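Local coordinates for protein hydrogenase (NiFe) small subunit HydA (Allochromatium vinosum, PDB 3MYR) that probably catalyses, together with its large subunit, the oxidation of hydrogen with an electron acceptor, carrying three iron-sulfur clusters for electron transfer, at residues I7-Q12 and Y94-E99. Residues are numbered along the deposited sequence; the frame is centred on the assembly and turned at random.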
loop_
_atom_site.group_PDB
_atom_site.type_symbol
_atom_site.label_atom_id
_atom_site.label_comp_id
_atom_site.label_asym_id
_atom_site.label_seq_id
_atom_site.Cartn_x
_atom_site.Cartn_y
_atom_site.Cartn_z
ATOM N N ILE A 7 -20.528 -4.837 5.825
ATOM C CA ILE A 7 -19.699 -5.768 5.122
ATOM C C ILE A 7 -18.906 -4.988 4.059
ATOM O O ILE A 7 -19.513 -4.279 3.228
ATOM C CB ILE A 7 -20.521 -6.823 4.411
ATOM C CG1 ILE A 7 -21.166 -7.749 5.492
ATOM C CG2 ILE A 7 -19.544 -7.757 3.556
ATOM C CD1 ILE A 7 -22.185 -8.754 4.883
ATOM N N TRP A 8 -17.571 -5.092 4.124
ATOM C CA TRP A 8 -16.675 -4.352 3.251
ATOM C C TRP A 8 -16.157 -5.328 2.189
ATOM O O TRP A 8 -15.446 -6.302 2.532
ATOM C CB TRP A 8 -15.518 -3.737 4.056
ATOM C CG TRP A 8 -14.724 -2.782 3.203
ATOM C CD1 TRP A 8 -13.890 -3.115 2.143
ATOM C CD2 TRP A 8 -14.663 -1.353 3.318
ATOM N NE1 TRP A 8 -13.267 -1.985 1.659
ATOM C CE2 TRP A 8 -13.746 -0.893 2.341
ATOM C CE3 TRP A 8 -15.235 -0.409 4.213
ATOM C CZ2 TRP A 8 -13.393 0.461 2.225
ATOM C CZ3 TRP A 8 -14.954 0.921 4.026
ATOM C CH2 TRP A 8 -14.007 1.340 3.054
ATOM N N LEU A 9 -16.535 -5.123 0.920
ATOM C CA LEU A 9 -16.038 -6.012 -0.165
ATOM C C LEU A 9 -14.928 -5.310 -0.880
ATOM O O LEU A 9 -15.088 -4.129 -1.306
ATOM C CB LEU A 9 -17.162 -6.320 -1.173
ATOM C CG LEU A 9 -18.438 -6.975 -0.579
ATOM C CD1 LEU A 9 -19.538 -7.146 -1.640
ATOM C CD2 LEU A 9 -17.963 -8.296 0.002
ATOM N N SER A 10 -13.804 -5.996 -1.067
ATOM C CA SER A 10 -12.640 -5.400 -1.766
ATOM C C SER A 10 -12.433 -6.143 -3.079
ATOM O O SER A 10 -12.182 -7.350 -3.057
ATOM C CB SER A 10 -11.379 -5.577 -0.874
ATOM O OG SER A 10 -11.599 -4.881 0.325
ATOM N N PHE A 11 -12.548 -5.477 -4.220
ATOM C CA PHE A 11 -12.506 -6.246 -5.490
ATOM C C PHE A 11 -11.260 -5.834 -6.318
ATOM O O PHE A 11 -10.113 -6.020 -5.832
ATOM C CB PHE A 11 -13.855 -6.014 -6.218
ATOM C CG PHE A 11 -15.051 -6.696 -5.525
ATOM C CD1 PHE A 11 -14.938 -7.996 -5.029
ATOM C CD2 PHE A 11 -16.292 -6.073 -5.451
ATOM C CE1 PHE A 11 -16.054 -8.699 -4.523
ATOM C CE2 PHE A 11 -17.410 -6.741 -4.901
ATOM C CZ PHE A 11 -17.293 -8.056 -4.432
ATOM N N GLN A 12 -11.420 -5.075 -7.409
ATOM C CA GLN A 12 -10.199 -4.636 -8.131
ATOM C C GLN A 12 -9.769 -3.280 -7.580
ATOM O O GLN A 12 -9.931 -2.212 -8.249
ATOM C CB GLN A 12 -10.436 -4.528 -9.640
ATOM C CG GLN A 12 -10.825 -5.871 -10.302
ATOM C CD GLN A 12 -11.057 -5.607 -11.771
ATOM O OE1 GLN A 12 -12.039 -4.964 -12.122
ATOM N NE2 GLN A 12 -10.158 -6.104 -12.647
ATOM N N TYR A 94 -17.819 -10.950 -9.315
ATOM C CA TYR A 94 -19.186 -10.643 -9.745
ATOM C C TYR A 94 -20.206 -11.471 -8.976
ATOM O O TYR A 94 -21.238 -10.960 -8.441
ATOM C CB TYR A 94 -19.346 -10.919 -11.241
ATOM C CG TYR A 94 -20.778 -10.750 -11.689
ATOM C CD1 TYR A 94 -21.326 -9.463 -11.739
ATOM C CD2 TYR A 94 -21.637 -11.862 -11.867
ATOM C CE1 TYR A 94 -22.653 -9.243 -12.094
ATOM C CE2 TYR A 94 -23.003 -11.655 -12.239
ATOM C CZ TYR A 94 -23.485 -10.324 -12.359
ATOM O OH TYR A 94 -24.810 -9.992 -12.670
ATOM N N SER A 95 -19.878 -12.751 -8.835
ATOM C CA SER A 95 -20.738 -13.673 -8.045
ATOM C C SER A 95 -20.894 -13.207 -6.553
ATOM O O SER A 95 -22.000 -13.208 -5.972
ATOM C CB SER A 95 -20.081 -15.044 -8.095
ATOM O OG SER A 95 -20.861 -15.908 -7.412
ATOM N N ILE A 96 -19.793 -12.759 -5.961
ATOM C CA ILE A 96 -19.781 -12.331 -4.557
ATOM C C ILE A 96 -20.568 -11.015 -4.399
ATOM O O ILE A 96 -21.370 -10.844 -3.488
ATOM C CB ILE A 96 -18.328 -12.166 -4.036
ATOM C CG1 ILE A 96 -17.567 -13.534 -4.049
ATOM C CG2 ILE A 96 -18.354 -11.509 -2.615
ATOM C CD1 ILE A 96 -15.981 -13.268 -4.254
ATOM N N LEU A 97 -20.350 -10.081 -5.323
ATOM C CA LEU A 97 -21.098 -8.837 -5.337
ATOM C C LEU A 97 -22.603 -9.106 -5.344
ATOM O O LEU A 97 -23.339 -8.603 -4.439
ATOM C CB LEU A 97 -20.703 -7.978 -6.550
ATOM C CG LEU A 97 -21.590 -6.725 -6.770
ATOM C CD1 LEU A 97 -21.165 -5.692 -5.679
ATOM C CD2 LEU A 97 -21.266 -6.094 -8.136
ATOM N N MET A 98 -23.068 -9.908 -6.308
ATOM C CA MET A 98 -24.496 -10.046 -6.502
ATOM C C MET A 98 -25.069 -10.773 -5.309
ATOM O O MET A 98 -26.128 -10.402 -4.819
ATOM C CB MET A 98 -24.867 -10.771 -7.840
ATOM C CG MET A 98 -24.406 -9.960 -9.121
ATOM S SD MET A 98 -24.728 -8.184 -9.014
ATOM C CE MET A 98 -26.529 -8.249 -9.266
ATOM N N GLU A 99 -24.356 -11.780 -4.792
ATOM C CA GLU A 99 -24.908 -12.543 -3.662
ATOM C C GLU A 99 -24.892 -11.677 -2.341
ATOM O O GLU A 99 -25.827 -11.736 -1.570
ATOM C CB GLU A 99 -24.143 -13.859 -3.525
ATOM C CG GLU A 99 -23.941 -14.336 -2.094
ATOM C CD GLU A 99 -22.855 -15.447 -1.942
ATOM O OE1 GLU A 99 -23.100 -16.564 -2.465
ATOM O OE2 GLU A 99 -21.780 -15.209 -1.312
#
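L9, on the strand of 7-12, and L97, on the helix of 94-99, hold the closest pair of CA atoms, 7.8 Å apart. No hydrogen bond joins the segments; the helix has its own i to i+4 bonds, such as M98 N to Y94 O, 3.0 Å, and the contact is apolar, with all four touching residues buried. F11, just past the strand end, has its CB directed at the helix, and its ring arrives by CZ and CE2. CZ lies 3.8 Å from N of L97, oblique to the ring, and 4.0 Å from CG2 of I96, a methyl at the ring edge near its plane; CE2 lies 3.9 Å from CB of L97. CG2 of I96 is anti to the backbone N (CG1 takes chi1 -64°). It also meets CD2 of L9 at 4.2 Å, so this one methyl touches both L9 and F11. Because L9 and F11 meet I96 and L97 of helix 93-101, the helix packs on the largely parallel sheet of the α/β domain; the [4Fe-4S] cluster bound by C17 and C113 is about 9 Å from the F11 side chain. An alanine at F11 would probably open a gap against I96 and L97, since ring atoms CE1, CE2 and CZ make its contacts with the helix. The F11 side chain also touches V72 and I76 of strand 69-77.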